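Long-range contacts in VAL-1 (Chlorella virus, PDB 3GNE), which cleaves the polysaccharide alginate as a lyase of polysaccharide lyase family 14, probably by beta-elimination: residues A[5-13]-A[18-26]; A[67-75]-A[168-176]. All blocks are in the same frame, centred on the assembly; numbering follows the deposited sequence.

Contact 1: residues A[5-13]-A[18-26]; sequences STLDLNLLT and SWNVDGVNM. With GOL (glycerol), chain F.
The backbones of 5-13 and 18-26 stand well apart, with CA atoms 6.5 Å from each other at Leu7 and Trp19, and no direct backbone hydrogen bond joins them. Side chains, waters and one ligand make the contact. Leu7 lies over one face of the Trp19 indole. Its CB sits 3.7 Å from the centroid of the six-membered ring and 8° off the ring normal, a CH-pi contact. With CG anti to the backbone N (chi1 176°), the Leu7 chain carries CD1 past the indole to Val21 CG2. At the ring edge, Trp19 NE1 donates to Ser5 OG at 2.8 Å. The bond is bent (134° at the hydrogen), and the oxygen is tilted from the ring plane. A water joins the same Ser5 OG to Ser18 OG. Glycerol, probably from the crystallisation liquor, bridges the segments beside the indole. Its O1 takes the N-H of Asp8 and its O3 that of Ser18.

Farther along, Leu12 meets two valines. CD1 faces Val21 CG1 and CG faces Val24 CG1. In one of the two conformers of Met26, CD2 also touches its SD. Leu12 O lies 3.4 Å from both Val21 CG1 and Val24 CG2. A second water donates to Leu12 O at 2.7 Å and also to Val21 O. Phe61 packs against Leu7, Val21 and Val24, while Phe238 touches both Leu7 and Trp19. Strand 3-6 belongs to one antiparallel sheet and strand 21-25 is an outermost strand of the other. The packing thus joins two facing sheets at the margin of a concanavalin-like beta-sandwich.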
loop_
_atom_site.group_PDB
_atom_site.type_symbol
_atom_site.label_atom_id
_atom_site.label_comp_id
_atom_site.label_asym_id
_atom_site.label_seq_id
_atom_site.Cartn_x
_atom_site.Cartn_y
_atom_site.Cartn_z
ATOM N N SER A 5 3.924 -15.497 -6.097
ATOM C CA SER A 5 2.656 -15.809 -6.719
ATOM C C SER A 5 2.052 -14.504 -7.252
ATOM O O SER A 5 2.457 -13.399 -6.841
ATOM C CB SER A 5 1.635 -16.422 -5.769
ATOM O OG SER A 5 1.368 -15.539 -4.678
ATOM N N THR A 6 1.105 -14.673 -8.151
ATOM C CA THR A 6 0.429 -13.549 -8.804
ATOM C C THR A 6 -1.073 -13.718 -8.568
ATOM O O THR A 6 -1.600 -14.811 -8.818
ATOM C CB THR A 6 0.725 -13.594 -10.307
ATOM O OG1 THR A 6 2.135 -13.468 -10.509
ATOM C CG2 THR A 6 -0.014 -12.438 -11.022
ATOM N N LEU A 7 -1.728 -12.663 -8.118
ATOM C CA LEU A 7 -3.159 -12.758 -7.899
ATOM C C LEU A 7 -3.882 -12.953 -9.207
ATOM O O LEU A 7 -3.669 -12.203 -10.173
ATOM C CB LEU A 7 -3.587 -11.477 -7.233
ATOM C CG LEU A 7 -5.092 -11.324 -6.993
ATOM C CD1 LEU A 7 -5.684 -12.464 -6.129
ATOM C CD2 LEU A 7 -5.339 -9.959 -6.348
ATOM N N ASP A 8 -4.784 -13.950 -9.256
ATOM C CA ASP A 8 -5.657 -14.086 -10.409
ATOM C C ASP A 8 -6.916 -13.266 -10.174
ATOM O O ASP A 8 -7.774 -13.582 -9.322
ATOM C CB ASP A 8 -6.010 -15.567 -10.522
ATOM C CG ASP A 8 -6.895 -15.839 -11.712
ATOM O OD1 ASP A 8 -7.094 -17.061 -12.008
ATOM O OD2 ASP A 8 -7.425 -14.899 -12.367
ATOM N N LEU A 9 -7.076 -12.155 -10.887
ATOM C CA LEU A 9 -8.204 -11.262 -10.639
ATOM C C LEU A 9 -9.541 -11.905 -11.016
ATOM O O LEU A 9 -10.590 -11.457 -10.565
ATOM C CB LEU A 9 -8.070 -9.950 -11.424
ATOM C CG LEU A 9 -6.931 -9.072 -10.926
ATOM C CD1 LEU A 9 -6.816 -7.889 -11.876
ATOM C CD2 LEU A 9 -7.132 -8.610 -9.498
ATOM N N ASN A 10 -9.498 -12.971 -11.815
ATOM C CA ASN A 10 -10.755 -13.680 -12.060
ATOM C C ASN A 10 -11.250 -14.424 -10.826
ATOM O O ASN A 10 -12.416 -14.883 -10.789
ATOM C CB ASN A 10 -10.543 -14.688 -13.192
ATOM C CG ASN A 10 -10.304 -13.952 -14.503
ATOM O OD1 ASN A 10 -9.442 -14.363 -15.273
ATOM N ND2 ASN A 10 -11.050 -12.879 -14.655
ATOM N N LEU A 11 -10.376 -14.512 -9.808
ATOM C CA LEU A 11 -10.848 -15.098 -8.535
ATOM C C LEU A 11 -11.025 -14.050 -7.428
ATOM O O LEU A 11 -11.205 -14.425 -6.245
ATOM C CB LEU A 11 -9.787 -16.138 -8.082
ATOM C CG LEU A 11 -9.575 -17.303 -9.081
ATOM C CD1 LEU A 11 -8.451 -18.201 -8.561
ATOM C CD2 LEU A 11 -10.843 -18.077 -9.292
ATOM N N LEU A 12 -10.964 -12.738 -7.740
ATOM C CA LEU A 12 -10.916 -11.726 -6.711
ATOM C C LEU A 12 -12.060 -11.835 -5.686
ATOM O O LEU A 12 -11.753 -11.665 -4.505
ATOM C CB LEU A 12 -10.984 -10.341 -7.381
ATOM C CG LEU A 12 -10.766 -9.159 -6.408
ATOM C CD1 LEU A 12 -9.413 -9.196 -5.758
ATOM C CD2 LEU A 12 -10.986 -7.893 -7.211
ATOM N N THR A 13 -13.260 -12.142 -6.155
ATOM C CA THR A 13 -14.385 -12.216 -5.197
ATOM C C THR A 13 -14.784 -13.666 -4.965
ATOM O O THR A 13 -15.899 -13.877 -4.507
ATOM C CB THR A 13 -15.598 -11.416 -5.692
ATOM O OG1 THR A 13 -15.969 -11.930 -7.010
ATOM C CG2 THR A 13 -15.302 -9.941 -5.808
ATOM N N SER A 18 -4.727 -18.900 -3.997
ATOM C CA SER A 18 -3.824 -19.036 -2.873
ATOM C C SER A 18 -3.608 -17.694 -2.190
ATOM O O SER A 18 -2.913 -17.692 -1.142
ATOM C CB SER A 18 -2.475 -19.583 -3.306
ATOM O OG SER A 18 -1.852 -18.636 -4.158
ATOM N N TRP A 19 -4.124 -16.586 -2.710
ATOM C CA TRP A 19 -3.978 -15.323 -1.988
ATOM C C TRP A 19 -4.929 -15.220 -0.792
ATOM O O TRP A 19 -4.699 -14.338 0.080
ATOM C CB TRP A 19 -4.214 -14.108 -2.922
ATOM C CG TRP A 19 -2.936 -13.760 -3.627
ATOM C CD1 TRP A 19 -2.048 -14.625 -4.212
ATOM C CD2 TRP A 19 -2.396 -12.457 -3.817
ATOM N NE1 TRP A 19 -0.979 -13.932 -4.753
ATOM C CE2 TRP A 19 -1.183 -12.588 -4.515
ATOM C CE3 TRP A 19 -2.837 -11.169 -3.441
ATOM C CZ2 TRP A 19 -0.398 -11.490 -4.865
ATOM C CZ3 TRP A 19 -2.044 -10.080 -3.792
ATOM C CH2 TRP A 19 -0.823 -10.246 -4.496
ATOM N N ASN A 20 -5.989 -16.037 -0.721
ATOM C CA ASN A 20 -6.915 -15.947 0.430
ATOM C C ASN A 20 -7.443 -14.507 0.574
ATOM O O ASN A 20 -7.338 -13.871 1.633
ATOM C CB ASN A 20 -6.245 -16.410 1.701
ATOM C CG ASN A 20 -5.511 -17.750 1.513
ATOM O OD1 ASN A 20 -4.303 -17.873 1.778
ATOM N ND2 ASN A 20 -6.288 -18.714 1.095
ATOM N N VAL A 21 -8.003 -14.025 -0.532
ATOM C CA VAL A 21 -8.542 -12.653 -0.552
ATOM C C VAL A 21 -9.851 -12.602 0.201
ATOM O O VAL A 21 -10.699 -13.475 0.021
ATOM C CB VAL A 21 -8.774 -12.207 -1.989
ATOM C CG1 VAL A 21 -9.521 -10.886 -2.052
ATOM C CG2 VAL A 21 -7.402 -12.040 -2.693
ATOM N N ASP A 22 -9.972 -11.581 1.037
ATOM C CA ASP A 22 -11.205 -11.419 1.817
ATOM C C ASP A 22 -11.533 -9.916 1.863
ATOM O O ASP A 22 -10.705 -9.074 1.469
ATOM C CB ASP A 22 -11.025 -11.984 3.220
ATOM C CG ASP A 22 -12.298 -12.376 3.943
ATOM O OD1 ASP A 22 -13.409 -12.371 3.368
ATOM O OD2 ASP A 22 -12.180 -12.740 5.161
ATOM N N GLY A 23 -12.711 -9.584 2.340
ATOM C CA GLY A 23 -13.027 -8.172 2.557
ATOM C C GLY A 23 -13.033 -7.355 1.280
ATOM O O GLY A 23 -12.648 -6.161 1.315
ATOM N N VAL A 24 -13.451 -7.911 0.168
ATOM C CA VAL A 24 -13.435 -7.129 -1.106
ATOM C C VAL A 24 -14.543 -6.099 -1.072
ATOM O O VAL A 24 -15.729 -6.439 -0.961
ATOM C CB VAL A 24 -13.598 -8.065 -2.294
ATOM C CG1 VAL A 24 -13.512 -7.278 -3.620
ATOM C CG2 VAL A 24 -12.544 -9.186 -2.296
ATOM N N ASN A 25 -14.164 -4.843 -1.177
ATOM C CA ASN A 25 -15.182 -3.789 -1.414
ATOM C C ASN A 25 -14.984 -3.350 -2.866
ATOM O O ASN A 25 -14.048 -2.592 -3.150
ATOM C CB ASN A 25 -15.013 -2.596 -0.505
ATOM C CG ASN A 25 -15.354 -2.884 0.894
ATOM O OD1 ASN A 25 -16.403 -2.504 1.415
ATOM N ND2 ASN A 25 -14.489 -3.627 1.579
ATOM N N MET A 26 -15.847 -3.856 -3.755
ATOM C CA MET A 26 -15.709 -3.497 -5.176
ATOM C C MET A 26 -16.267 -2.090 -5.452
ATOM O O MET A 26 -15.765 -1.438 -6.355
ATOM C CB MET A 26 -16.419 -4.488 -6.096
ATOM C CG MET A 26 -15.768 -5.861 -6.192
ATOM S SD MET A 26 -14.037 -5.852 -6.595
ATOM C CE MET A 26 -13.879 -5.282 -8.287
HETATM C C1 GOL F . -3.529 -16.586 -6.857
HETATM O O1 GOL F . -4.746 -15.892 -7.107
HETATM C C2 GOL F . -3.431 -17.602 -8.026
HETATM O O2 GOL F . -2.173 -18.238 -7.996
HETATM C C3 GOL F . -4.582 -18.603 -7.850
HETATM O O3 GOL F . -4.178 -19.389 -6.726
HETATM O O HOH W 1 0.190 -17.124 -2.790
HETATM O O HOH W 2 -12.468 -13.189 -2.429
#

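Contact 2: residues A[67-75]-A[168-176]; sequences GLNKNAITF and IEIGTKMNT
Ile73 O is gripped twice, by Thr172 N at 2.9 Å and by a water at 2.8 Å. That water also donates to Ile170 O and accepts from Thr172 OG1, so it ties both strands together. Strands 72-75 and 168-173 are antiparallel neighbours in one sheet of the beta-sandwich, their axes 4.7 Å apart at closest approach and their directions at 167°. Ile73 with Thr172 and Phe75 with Ile170 are hydrogen-bonded pairs. Thr74 with Gly171, between them, and Ala72 with Lys173, beyond Ile73, are non-hydrogen-bonded pairs. Just before strand 72-75 and just after strand 168-173, Met174 N donates to Asn71 O at 2.8 Å and extends the ladder by one bond. Asn69 OD1 accepts from Asn71 N, an Asx turn, and also from Ala72 N, which makes it an Asx motif just before the strand.

Ile73, Phe75, Ile170 and Thr172 face the second sheet. Thr172 OG1 is bonded to Asn115 there, and the Phe75 ring stacks with Phe215. The other side carries Ala72, Thr74 and Lys173. Ala72 CB rests on Lys173 CG at 4.0 Å. Thr74 CG2, anti to the backbone N, lies 3.5 Å from Glu169 OE1. The other carboxylate oxygen, Glu169 OE2, makes a salt bridge with Lys241. Thr74 OG1 is hydrogen-bonded to Tyr189 OH and sits over the backbone of Gly171, 3.3 Å from its CA.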
loop_
_atom_site.group_PDB
_atom_site.type_symbol
_atom_site.label_atom_id
_atom_site.label_comp_id
_atom_site.label_asym_id
_atom_site.label_seq_id
_atom_site.Cartn_x
_atom_site.Cartn_y
_atom_site.Cartn_z
ATOM N N GLY A 67 2.468 -18.665 1.326
ATOM C CA GLY A 67 3.823 -18.304 0.889
ATOM C C GLY A 67 4.277 -16.965 1.497
ATOM O O GLY A 67 5.419 -16.536 1.294
ATOM N N LEU A 68 3.346 -16.288 2.206
ATOM C CA LEU A 68 3.764 -15.023 2.851
ATOM C C LEU A 68 4.870 -15.238 3.857
ATOM O O LEU A 68 4.736 -16.022 4.806
ATOM C CB LEU A 68 2.516 -14.422 3.549
ATOM C CG LEU A 68 2.849 -13.307 4.575
ATOM C CD1 LEU A 68 3.371 -12.060 3.963
ATOM C CD2 LEU A 68 1.592 -12.936 5.349
ATOM N N ASN A 69 6.021 -14.629 3.641
ATOM C CA ASN A 69 7.127 -14.676 4.598
ATOM C C ASN A 69 6.825 -13.602 5.618
ATOM O O ASN A 69 6.859 -12.415 5.261
ATOM C CB ASN A 69 8.417 -14.396 3.839
ATOM C CG ASN A 69 9.625 -14.457 4.711
ATOM O OD1 ASN A 69 9.534 -14.104 5.882
ATOM N ND2 ASN A 69 10.737 -14.895 4.135
ATOM N N LYS A 70 6.539 -13.964 6.849
ATOM C CA LYS A 70 6.088 -12.962 7.836
ATOM C C LYS A 70 7.224 -12.065 8.262
ATOM O O LYS A 70 6.941 -11.061 8.888
ATOM C CB LYS A 70 5.487 -13.678 9.036
ATOM C CG LYS A 70 4.218 -14.489 8.604
ATOM C CD LYS A 70 3.792 -15.314 9.811
ATOM C CE LYS A 70 2.408 -15.844 9.636
ATOM N NZ LYS A 70 2.231 -17.276 9.844
ATOM N N ASN A 71 8.472 -12.454 7.961
ATOM C CA ASN A 71 9.572 -11.576 8.340
ATOM C C ASN A 71 9.998 -10.611 7.244
ATOM O O ASN A 71 10.635 -9.599 7.555
ATOM C CB ASN A 71 10.776 -12.425 8.778
ATOM C CG ASN A 71 10.406 -13.062 10.121
ATOM O OD1 ASN A 71 10.233 -14.250 10.299
ATOM N ND2 ASN A 71 10.192 -12.205 11.113
ATOM N N ALA A 72 9.686 -10.881 5.983
ATOM C CA ALA A 72 10.126 -9.938 4.921
ATOM C C ALA A 72 9.376 -10.303 3.675
ATOM O O ALA A 72 9.429 -11.468 3.251
ATOM C CB ALA A 72 11.641 -10.058 4.713
ATOM N N ILE A 73 8.684 -9.328 3.068
ATOM C CA ILE A 73 7.955 -9.630 1.860
ATOM C C ILE A 73 7.788 -8.361 1.038
ATOM O O ILE A 73 7.797 -7.254 1.622
ATOM C CB ILE A 73 6.574 -10.222 2.248
ATOM C CG1 ILE A 73 5.978 -11.084 1.140
ATOM C CG2 ILE A 73 5.587 -9.139 2.680
ATOM C CD1 ILE A 73 6.773 -12.329 0.833
ATOM N N THR A 74 7.579 -8.547 -0.250
ATOM C CA THR A 74 7.301 -7.428 -1.156
ATOM C C THR A 74 5.975 -7.692 -1.858
ATOM O O THR A 74 5.649 -8.828 -2.206
ATOM C CB THR A 74 8.475 -7.316 -2.132
ATOM O OG1 THR A 74 9.590 -6.884 -1.320
ATOM C CG2 THR A 74 8.187 -6.291 -3.219
ATOM N N PHE A 75 5.202 -6.620 -2.035
ATOM C CA PHE A 75 4.034 -6.692 -2.896
ATOM C C PHE A 75 4.233 -5.698 -4.038
ATOM O O PHE A 75 4.901 -4.643 -3.876
ATOM C CB PHE A 75 2.743 -6.355 -2.112
ATOM C CG PHE A 75 2.346 -7.583 -1.262
ATOM C CD1 PHE A 75 1.603 -8.595 -1.844
ATOM C CD2 PHE A 75 2.735 -7.672 0.062
ATOM C CE1 PHE A 75 1.277 -9.749 -1.129
ATOM C CE2 PHE A 75 2.400 -8.791 0.824
ATOM C CZ PHE A 75 1.632 -9.762 0.215
ATOM N N ILE A 168 4.933 -0.652 -9.629
ATOM C CA ILE A 168 5.135 -0.248 -8.258
ATOM C C ILE A 168 5.503 -1.460 -7.406
ATOM O O ILE A 168 4.898 -2.516 -7.563
ATOM C CB ILE A 168 3.805 0.338 -7.695
ATOM C CG1 ILE A 168 3.211 1.403 -8.639
ATOM C CG2 ILE A 168 4.033 0.857 -6.278
ATOM C CD1 ILE A 168 4.052 2.626 -8.814
ATOM N N GLU A 169 6.419 -1.313 -6.444
ATOM C CA GLU A 169 6.629 -2.386 -5.487
ATOM C C GLU A 169 6.799 -1.742 -4.110
ATOM O O GLU A 169 7.336 -0.623 -4.009
ATOM C CB GLU A 169 7.914 -3.228 -5.786
ATOM C CG GLU A 169 7.990 -3.693 -7.253
ATOM C CD GLU A 169 9.064 -4.778 -7.403
ATOM O OE1 GLU A 169 9.437 -5.451 -6.420
ATOM O OE2 GLU A 169 9.458 -4.969 -8.549
ATOM N N ILE A 170 6.432 -2.496 -3.089
ATOM C CA ILE A 170 6.705 -2.031 -1.747
ATOM C C ILE A 170 7.220 -3.229 -0.939
ATOM O O ILE A 170 6.497 -4.242 -0.834
ATOM C CB ILE A 170 5.501 -1.355 -1.045
ATOM C CG1 ILE A 170 5.868 -0.814 0.334
ATOM C CG2 ILE A 170 4.245 -2.213 -1.006
ATOM C CD1 ILE A 170 4.922 0.250 0.873
ATOM N N GLY A 171 8.410 -3.069 -0.378
ATOM C CA GLY A 171 9.021 -4.108 0.444
ATOM C C GLY A 171 8.965 -3.741 1.915
ATOM O O GLY A 171 9.064 -2.571 2.301
ATOM N N THR A 172 8.793 -4.784 2.719
ATOM C CA THR A 172 8.733 -4.613 4.168
ATOM C C THR A 172 9.596 -5.666 4.822
ATOM O O THR A 172 9.376 -6.845 4.516
ATOM C CB THR A 172 7.285 -4.772 4.692
ATOM O OG1 THR A 172 6.429 -3.887 3.976
ATOM C CG2 THR A 172 7.222 -4.341 6.131
ATOM N N LYS A 173 10.536 -5.301 5.684
ATOM C CA LYS A 173 11.366 -6.307 6.358
ATOM C C LYS A 173 11.325 -6.023 7.853
ATOM O O LYS A 173 11.673 -4.925 8.306
ATOM C CB LYS A 173 12.817 -6.218 5.856
ATOM C CG LYS A 173 13.736 -7.200 6.611
ATOM C CD LYS A 173 15.136 -7.179 6.009
ATOM C CE LYS A 173 15.871 -8.386 6.613
ATOM N NZ LYS A 173 16.282 -8.165 8.016
ATOM N N MET A 174 10.855 -7.022 8.598
ATOM C CA MET A 174 10.756 -6.837 10.041
ATOM C C MET A 174 12.128 -6.565 10.665
ATOM O O MET A 174 13.143 -7.072 10.217
ATOM C CB MET A 174 10.148 -8.080 10.722
ATOM C CG MET A 174 8.655 -8.251 10.463
ATOM S SD MET A 174 7.622 -7.000 11.252
ATOM C CE MET A 174 8.403 -6.823 12.851
ATOM N N ASN A 175 12.048 -5.758 11.739
ATOM C CA ASN A 175 13.238 -5.734 12.589
ATOM C C ASN A 175 13.458 -7.095 13.233
ATOM O O ASN A 175 12.544 -7.953 13.310
ATOM C CB ASN A 175 13.038 -4.731 13.718
ATOM C CG ASN A 175 11.746 -4.979 14.506
ATOM O OD1 ASN A 175 10.648 -4.615 14.049
ATOM N ND2 ASN A 175 11.854 -5.642 15.686
ATOM N N THR A 176 14.679 -7.279 13.730
ATOM C CA THR A 176 14.995 -8.480 14.537
ATOM C C THR A 176 14.774 -8.162 16.006
ATOM O O THR A 176 14.500 -7.015 16.335
ATOM C CB THR A 176 16.400 -8.996 14.332
ATOM O OG1 THR A 176 17.325 -7.965 14.722
ATOM C CG2 THR A 176 16.658 -9.248 12.853
HETATM O O HOH W 3 5.777 -5.272 1.646
#

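In the fold
The centres of contacts 1 and 2 are 19 Å apart, yet the two meet directly: Trp19 CH2 packs against Phe75 CD1 at 4.0 Å. Strand 231-241 pairs with strand 3-6 of contact 1 and with strand 72-80 of contact 2. Met240 of that strand shares a backbone hydrogen bond with Ser5 and touches the side chains of Ile73 and Phe75. Contact 2 builds one sheet from within, whereas contact 1 links that sheet to the edge of the other. Along the chain they follow in series. The glycerol belongs to contact 1 and, as a probable crystallisation additive, does not by itself mark a substrate site.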